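Local coordinates for protein nucleoporin NUP82 (Chaetomium thermophilum, PDB 5CWW) that probably serves as a structural component of the nuclear pore complex and a docking partner for nuclear transport factors, here represented by its N-terminal part, at residues F7-L12 and A587-T592; P561-T566 and I577-Q582. All coordinates share one frame; numbering follows the deposited sequence.

Contact 1 of 2, residues F7-L12 and A587-T592; sequences FAPAWL and ALFFET
A587, near the C-terminal end of this construct, pushes its methyl group between two side chains from the far N terminus. A587 CB meets P9 CD at 3.8 Å, and L12 CD1 comes equally near. A8 CB lies a little farther off, so three small apolar groups gather round the one buried methyl. Beside them the two backbones share one hydrogen bond, from A587 N to F7 O (2.9 Å); the donor lies in the plane of the carbonyl, with a C=O...N angle of 154°. Farther along the strand, L588 turns one branch back to the same carbonyl, CD2 lying 3.8 Å from F7 O. P9 also meets F589, which it crosses at about a right angle: the ring atom CE1 of F589 is 4.1 Å from P9 CD. W11 touches the same phenyl group more lightly, with W11 CZ2 4.3 Å from F589 CZ.

Within 7-12 a short 3-10 turn, closed by the bond from L12 N to P9 O, brings P9, W11 and L12 together. P9 CG and L12 CG cover one face of the indole near its rim. L12 CG stands anti to its own carbonyl carbon (chi1 -73°), which lays it against that face, and the extended chi2 (177°) carries CD1 on to A587. Farther out, W76 and K73 of helix 69-77 pack on W11, F576 stacks on F589, and F553 meets F7 edge-to-face. F590 and E591 both face Y575, a classic beta bulge. With 585-589 the outermost strand of the last of seven successive small sheets, an N-terminal segment lying against it is consistent with the closing region of a seven-bladed beta-propeller.

Contact 2 of 2, residues P561-T566 and I577-Q582; sequences PLAAAT and ILSATQ
The carbonyl oxygen of A580 is approached by two groups of 561-566. A563 N donates a nearly straight hydrogen bond to A580 O (3.0 Å, 166° at the hydrogen), lying in the carbonyl plane, while L562 CA brings a C-H to the same oxygen at 3.4 Å. R46 adds a weak bond. One residue back, the S579 hydroxyl takes over from the backbone: S579 OG, anti to its own N (chi1 -175°), reaches across and donates a hydrogen bond to A563 O at 2.6 Å, on a lone pair. An alanine in place of S579 would probably leave A563 O without this donor and the bend through A563 and A564 less firmly tied to the strand.

Regular pairing begins at T566 and L578, an antiparallel hydrogen-bonded pair. T566 N donates to L578 O (2.8 Å), and L578 N returns a bond to T566 O (2.9 Å) from a position tilted 31° out of the carbonyl plane. This is the start of strand 566-570 against 576-580, two of the three strands of the last sheet in what is probably a seven-bladed beta-propeller. The side chains of T566 and L578 share a face packed by I49 of strand 49-52, in the first sheet. I577, on the other face, turns to the preceding sheet; A565 CB, from the lead-in, rests on I577 CG2 at 3.6 Å, and both side chains touch Y503. L562 belongs to that side too, meeting F553 and T505. It runs side by side with T581, L562 CD2 lying 3.8 Å from T581 CG2; the T581 hydroxyl turns to the backbone nitrogens of T583 and D584. Past it, the side chain of Q582, bent at chi2, crosses P561 obliquely, Q582 CD lying 4.2 Å from P561 CD.

Overall arrangement
From the N terminus, the chain passes first through 7-12 and then runs through six small sheets before reaching the last one. Contact 1 closes this very long loop of 574 residues by bringing 587-592 back to the start. Contact 2 closes only a ten-residue loop, between 561-566 and 577-582, and is nested inside the larger one. Their centres are 13 Å apart, on neighbouring strands of one sheet: 576-580 carries part of contact 2 and 585-589 part of contact 1, with L588 O and I577 N probably hydrogen-bonded. Contact 2 thus ties the lead-in and first residue of strand 566-570 to strand 576-580, and contact 1 lays the N-terminal segment against 585-589.

Contact 1 of 2, residues F7-L12 and A587-T592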
ATOM      1  N   PHE B   7       4.381  20.832  25.303  1.00 97.27           N
ATOM      2  CA  PHE B   7       3.742  21.067  24.012  1.00 92.50           C
ATOM      3  C   PHE B   7       2.305  20.554  24.009  1.00 87.96           C
ATOM      4  O   PHE B   7       1.846  19.959  23.036  1.00 79.22           O
ATOM      5  CB  PHE B   7       4.549  20.402  22.898  1.00 92.18           C
ATOM      6  CG  PHE B   7       5.946  20.938  22.767  1.00 96.47           C
ATOM      7  CD1 PHE B   7       6.989  20.374  23.482  1.00 98.34           C
ATOM      8  CD2 PHE B   7       6.214  22.016  21.939  1.00 98.62           C
ATOM      9  CE1 PHE B   7       8.274  20.868  23.368  1.00101.12           C
ATOM     10  CE2 PHE B   7       7.496  22.516  21.820  1.00101.27           C
ATOM     11  CZ  PHE B   7       8.528  21.941  22.536  1.00102.35           C
ATOM     12  N   ALA B   8       1.600  20.802  25.107  1.00 88.99           N
ATOM     13  CA  ALA B   8       0.204  20.404  25.244  1.00 88.21           C
ATOM     14  C   ALA B   8      -0.446  21.230  26.352  1.00 89.68           C
ATOM     15  O   ALA B   8       0.251  21.759  27.216  1.00 93.08           O
ATOM     16  CB  ALA B   8       0.098  18.915  25.543  1.00 87.74           C
ATOM     17  N   PRO B   9      -1.783  21.353  26.330  1.00 84.12           N
ATOM     18  CA  PRO B   9      -2.451  22.131  27.380  1.00 86.35           C
ATOM     19  C   PRO B   9      -2.332  21.472  28.751  1.00 89.74           C
ATOM     20  O   PRO B   9      -1.938  20.310  28.841  1.00 89.04           O
ATOM     21  CB  PRO B   9      -3.909  22.175  26.912  1.00 83.59           C
ATOM     22  CG  PRO B   9      -4.064  20.994  26.026  1.00 80.09           C
ATOM     23  CD  PRO B   9      -2.741  20.820  25.345  1.00 79.68           C
ATOM     24  N   ALA B  10      -2.673  22.212  29.799  1.00 92.99           N
ATOM     25  CA  ALA B  10      -2.501  21.739  31.169  1.00 94.51           C
ATOM     26  C   ALA B  10      -3.323  20.487  31.459  1.00 92.60           C
ATOM     27  O   ALA B  10      -2.931  19.663  32.285  1.00 94.96           O
ATOM     28  CB  ALA B  10      -2.867  22.841  32.148  1.00 98.07           C
ATOM     29  N   TRP B  11      -4.461  20.344  30.784  1.00 90.21           N
ATOM     30  CA  TRP B  11      -5.366  19.228  31.052  1.00 86.70           C
ATOM     31  C   TRP B  11      -4.927  17.950  30.333  1.00 83.38           C
ATOM     32  O   TRP B  11      -5.649  16.952  30.336  1.00 81.12           O
ATOM     33  CB  TRP B  11      -6.807  19.593  30.668  1.00 87.46           C
ATOM     34  CG  TRP B  11      -6.985  20.100  29.270  1.00 86.82           C
ATOM     35  CD1 TRP B  11      -6.871  21.392  28.848  1.00 87.83           C
ATOM     36  CD2 TRP B  11      -7.330  19.329  28.112  1.00 85.00           C
ATOM     37  NE1 TRP B  11      -7.114  21.473  27.499  1.00 86.29           N
ATOM     38  CE2 TRP B  11      -7.399  20.220  27.023  1.00 84.72           C
ATOM     39  CE3 TRP B  11      -7.583  17.972  27.891  1.00 84.46           C
ATOM     40  CZ2 TRP B  11      -7.708  19.800  25.732  1.00 83.57           C
ATOM     41  CZ3 TRP B  11      -7.890  17.555  26.606  1.00 82.42           C
ATOM     42  CH2 TRP B  11      -7.950  18.466  25.544  1.00 82.09           C
ATOM     43  N   LEU B  12      -3.743  17.987  29.726  1.00 84.53           N
ATOM     44  CA  LEU B  12      -3.133  16.795  29.138  1.00 84.90           C
ATOM     45  C   LEU B  12      -1.746  16.553  29.730  1.00 88.74           C
ATOM     46  O   LEU B  12      -1.069  15.592  29.361  1.00 89.50           O
ATOM     47  CB  LEU B  12      -3.040  16.921  27.614  1.00 83.52           C
ATOM     48  CG  LEU B  12      -4.346  16.800  26.822  1.00 81.91           C
ATOM     49  CD1 LEU B  12      -4.085  17.014  25.338  1.00 80.05           C
ATOM     50  CD2 LEU B  12      -5.016  15.452  27.050  1.00 80.38           C
ATOM     51  N   ALA B 587      -0.136  18.324  21.674  1.00 72.25           N
ATOM     52  CA  ALA B 587      -1.416  18.854  21.216  1.00 72.78           C
ATOM     53  C   ALA B 587      -1.286  20.328  20.851  1.00 76.57           C
ATOM     54  O   ALA B 587      -1.330  21.198  21.721  1.00 79.50           O
ATOM     55  CB  ALA B 587      -2.479  18.660  22.282  1.00 74.47           C
ATOM     56  N   LEU B 588      -1.125  20.595  19.558  1.00 76.88           N
ATOM     57  CA  LEU B 588      -0.917  21.949  19.059  1.00 80.59           C
ATOM     58  C   LEU B 588      -2.153  22.463  18.326  1.00 78.57           C
ATOM     59  O   LEU B 588      -2.606  21.860  17.350  1.00 75.86           O
ATOM     60  CB  LEU B 588       0.300  21.977  18.134  1.00 82.37           C
ATOM     61  CG  LEU B 588       1.575  21.400  18.757  1.00 85.71           C
ATOM     62  CD1 LEU B 588       2.695  21.331  17.735  1.00 85.11           C
ATOM     63  CD2 LEU B 588       2.007  22.217  19.969  1.00 90.04           C
ATOM     64  N   PHE B 589      -2.682  23.589  18.800  1.00 80.40           N
ATOM     65  CA  PHE B 589      -3.956  24.122  18.323  1.00 81.67           C
ATOM     66  C   PHE B 589      -3.780  25.210  17.264  1.00 90.64           C
ATOM     67  O   PHE B 589      -2.808  25.965  17.291  1.00 93.28           O
ATOM     68  CB  PHE B 589      -4.761  24.676  19.504  1.00 81.40           C
ATOM     69  CG  PHE B 589      -5.285  23.615  20.433  1.00 78.74           C
ATOM     70  CD1 PHE B 589      -4.419  22.862  21.209  1.00 77.16           C
ATOM     71  CD2 PHE B 589      -6.645  23.374  20.533  1.00 79.31           C
ATOM     72  CE1 PHE B 589      -4.899  21.883  22.061  1.00 78.53           C
ATOM     73  CE2 PHE B 589      -7.133  22.399  21.384  1.00 79.25           C
ATOM     74  CZ  PHE B 589      -6.257  21.652  22.150  1.00 77.93           C
ATOM     75  N   PHE B 590      -4.734  25.276  16.337  1.00 99.50           N
ATOM     76  CA  PHE B 590      -4.713  26.255  15.251  1.00103.89           C
ATOM     77  C   PHE B 590      -5.954  27.135  15.245  1.00102.54           C
ATOM     78  O   PHE B 590      -5.966  28.194  14.617  1.00107.05           O
ATOM     79  CB  PHE B 590      -4.588  25.553  13.904  1.00105.37           C
ATOM     80  CG  PHE B 590      -3.366  24.710  13.783  1.00106.92           C
ATOM     81  CD1 PHE B 590      -2.144  25.278  13.468  1.00108.62           C
ATOM     82  CD2 PHE B 590      -3.435  23.348  13.996  1.00106.62           C
ATOM     83  CE1 PHE B 590      -1.015  24.498  13.359  1.00107.67           C
ATOM     84  CE2 PHE B 590      -2.314  22.565  13.889  1.00106.58           C
ATOM     85  CZ  PHE B 590      -1.099  23.138  13.570  1.00106.54           C
ATOM     86  N   GLU B 591      -7.002  26.691  15.932  1.00100.92           N
ATOM     87  CA  GLU B 591      -8.255  27.431  15.960  1.00 97.60           C
ATOM     88  C   GLU B 591      -9.146  26.957  17.101  1.00105.02           C
ATOM     89  O   GLU B 591      -9.598  25.812  17.120  1.00106.56           O
ATOM     90  CB  GLU B 591      -8.986  27.280  14.624  1.00 90.24           C
ATOM     91  CG  GLU B 591     -10.222  28.149  14.473  1.00 86.91           C
ATOM     92  CD  GLU B 591     -10.875  27.984  13.113  1.00 80.18           C
ATOM     93  OE1 GLU B 591     -10.607  26.962  12.445  1.00 76.13           O
ATOM     94  OE2 GLU B 591     -11.646  28.877  12.705  1.00 78.64           O
ATOM     95  N   THR B 592      -9.389  27.856  18.050  1.00106.21           N
ATOM     96  CA  THR B 592     -10.257  27.581  19.187  1.00107.92           C
ATOM     97  C   THR B 592     -11.605  28.265  18.977  1.00113.45           C
ATOM     98  O   THR B 592     -11.712  29.174  18.157  1.00100.16           O
ATOM     99  CB  THR B 592      -9.628  28.061  20.505  1.00117.75           C
ATOM    100  OG1 THR B 592      -9.331  29.460  20.415  1.00124.35           O
ATOM    101  CG2 THR B 592      -8.346  27.294  20.795  1.00118.53           C
TER

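Contact 2 of 2, residues P561-T566 and I577-Q582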
ATOM      1  N   PRO B 561      10.566   8.224  18.756  1.00 97.47           N
ATOM      2  CA  PRO B 561       9.663   8.368  17.612  1.00 87.87           C
ATOM      3  C   PRO B 561       8.334   8.990  18.019  1.00 84.18           C
ATOM      4  O   PRO B 561       7.894   8.809  19.156  1.00 85.68           O
ATOM      5  CB  PRO B 561       9.472   6.928  17.134  1.00 92.32           C
ATOM      6  CG  PRO B 561       9.641   6.112  18.361  1.00 92.25           C
ATOM      7  CD  PRO B 561      10.678   6.820  19.191  1.00 96.11           C
ATOM      8  N   LEU B 562       7.710   9.716  17.098  1.00 74.47           N
ATOM      9  CA  LEU B 562       6.435  10.364  17.370  1.00 68.72           C
ATOM     10  C   LEU B 562       5.290   9.562  16.772  1.00 63.97           C
ATOM     11  O   LEU B 562       5.400   9.034  15.664  1.00 62.31           O
ATOM     12  CB  LEU B 562       6.424  11.790  16.812  1.00 67.28           C
ATOM     13  CG  LEU B 562       7.552  12.710  17.286  1.00 68.32           C
ATOM     14  CD1 LEU B 562       7.427  14.079  16.635  1.00 67.85           C
ATOM     15  CD2 LEU B 562       7.559  12.839  18.804  1.00 70.66           C
ATOM     16  N   ALA B 563       4.194   9.465  17.514  1.00 62.35           N
ATOM     17  CA  ALA B 563       2.974   8.877  16.987  1.00 60.09           C
ATOM     18  C   ALA B 563       2.500   9.705  15.799  1.00 58.28           C
ATOM     19  O   ALA B 563       2.549  10.936  15.837  1.00 56.70           O
ATOM     20  CB  ALA B 563       1.904   8.812  18.060  1.00 60.57           C
ATOM     21  N   ALA B 564       2.067   9.027  14.740  1.00 58.81           N
ATOM     22  CA  ALA B 564       1.577   9.700  13.544  1.00 58.37           C
ATOM     23  C   ALA B 564       0.528  10.738  13.914  1.00 58.65           C
ATOM     24  O   ALA B 564      -0.392  10.454  14.681  1.00 59.74           O
ATOM     25  CB  ALA B 564       1.002   8.693  12.565  1.00 58.09           C
ATOM     26  N   ALA B 565       0.687  11.942  13.371  1.00 57.76           N
ATOM     27  CA  ALA B 565      -0.188  13.062  13.689  1.00 58.09           C
ATOM     28  C   ALA B 565      -1.648  12.712  13.431  1.00 57.45           C
ATOM     29  O   ALA B 565      -1.981  12.114  12.411  1.00 54.52           O
ATOM     30  CB  ALA B 565       0.211  14.286  12.881  1.00 58.34           C
ATOM     31  N   THR B 566      -2.511  13.085  14.370  1.00 60.90           N
ATOM     32  CA  THR B 566      -3.943  12.852  14.248  1.00 64.07           C
ATOM     33  C   THR B 566      -4.678  14.185  14.268  1.00 65.01           C
ATOM     34  O   THR B 566      -4.677  14.889  15.278  1.00 66.56           O
ATOM     35  CB  THR B 566      -4.467  11.955  15.382  1.00 68.44           C
ATOM     36  OG1 THR B 566      -3.693  10.748  15.437  1.00 69.34           O
ATOM     37  CG2 THR B 566      -5.931  11.609  15.163  1.00 70.36           C
ATOM     38  N   ILE B 577      -3.786  19.391  16.168  1.00 74.07           N
ATOM     39  CA  ILE B 577      -3.094  18.144  15.873  1.00 76.70           C
ATOM     40  C   ILE B 577      -2.761  17.429  17.165  1.00 73.06           C
ATOM     41  O   ILE B 577      -2.428  18.064  18.163  1.00 73.80           O
ATOM     42  CB  ILE B 577      -1.798  18.384  15.096  1.00 84.00           C
ATOM     43  CG1 ILE B 577      -2.095  19.092  13.783  1.00 90.48           C
ATOM     44  CG2 ILE B 577      -1.072  17.074  14.815  1.00 82.13           C
ATOM     45  CD1 ILE B 577      -0.916  19.832  13.281  1.00 95.33           C
ATOM     46  N   LEU B 578      -2.837  16.104  17.132  1.00 68.54           N
ATOM     47  CA  LEU B 578      -2.479  15.284  18.278  1.00 68.13           C
ATOM     48  C   LEU B 578      -1.360  14.319  17.896  1.00 65.02           C
ATOM     49  O   LEU B 578      -1.464  13.591  16.908  1.00 62.27           O
ATOM     50  CB  LEU B 578      -3.698  14.520  18.793  1.00 69.82           C
ATOM     51  CG  LEU B 578      -3.477  13.678  20.050  1.00 71.62           C
ATOM     52  CD1 LEU B 578      -3.117  14.560  21.241  1.00 75.29           C
ATOM     53  CD2 LEU B 578      -4.713  12.846  20.349  1.00 74.60           C
ATOM     54  N   SER B 579      -0.283  14.339  18.671  1.00 65.13           N
ATOM     55  CA  SER B 579       0.785  13.354  18.537  1.00 63.41           C
ATOM     56  C   SER B 579       1.261  12.980  19.931  1.00 63.83           C
ATOM     57  O   SER B 579       0.622  13.337  20.920  1.00 65.35           O
ATOM     58  CB  SER B 579       1.938  13.899  17.690  1.00 63.38           C
ATOM     59  OG  SER B 579       2.926  12.906  17.467  1.00 62.81           O
ATOM     60  N   ALA B 580       2.379  12.269  20.020  1.00 61.08           N
ATOM     61  CA  ALA B 580       2.893  11.860  21.320  1.00 62.48           C
ATOM     62  C   ALA B 580       4.304  11.308  21.231  1.00 67.80           C
ATOM     63  O   ALA B 580       4.680  10.685  20.238  1.00 68.31           O
ATOM     64  CB  ALA B 580       1.971  10.818  21.951  1.00 61.00           C
ATOM     65  N   THR B 581       5.080  11.548  22.281  1.00 73.71           N
ATOM     66  CA  THR B 581       6.370  10.898  22.451  1.00 77.09           C
ATOM     67  C   THR B 581       6.129   9.575  23.167  1.00 83.68           C
ATOM     68  O   THR B 581       4.983   9.152  23.325  1.00 80.97           O
ATOM     69  CB  THR B 581       7.352  11.764  23.259  1.00 77.81           C
ATOM     70  OG1 THR B 581       6.837  11.973  24.580  1.00 79.09           O
ATOM     71  CG2 THR B 581       7.565  13.110  22.580  1.00 78.14           C
ATOM     72  N   GLN B 582       7.202   8.922  23.599  1.00 92.80           N
ATOM     73  CA  GLN B 582       7.080   7.670  24.336  1.00 99.33           C
ATOM     74  C   GLN B 582       6.383   7.886  25.677  1.00101.87           C
ATOM     75  O   GLN B 582       5.829   6.948  26.252  1.00102.61           O
ATOM     76  CB  GLN B 582       8.458   7.044  24.567  1.00105.74           C
ATOM     77  CG  GLN B 582       9.216   6.696  23.295  1.00106.63           C
ATOM     78  CD  GLN B 582       8.650   5.481  22.588  1.00108.26           C
ATOM     79  OE1 GLN B 582       7.542   5.520  22.051  1.00107.37           O
ATOM     80  NE2 GLN B 582       9.408   4.391  22.587  1.00109.02           N
TER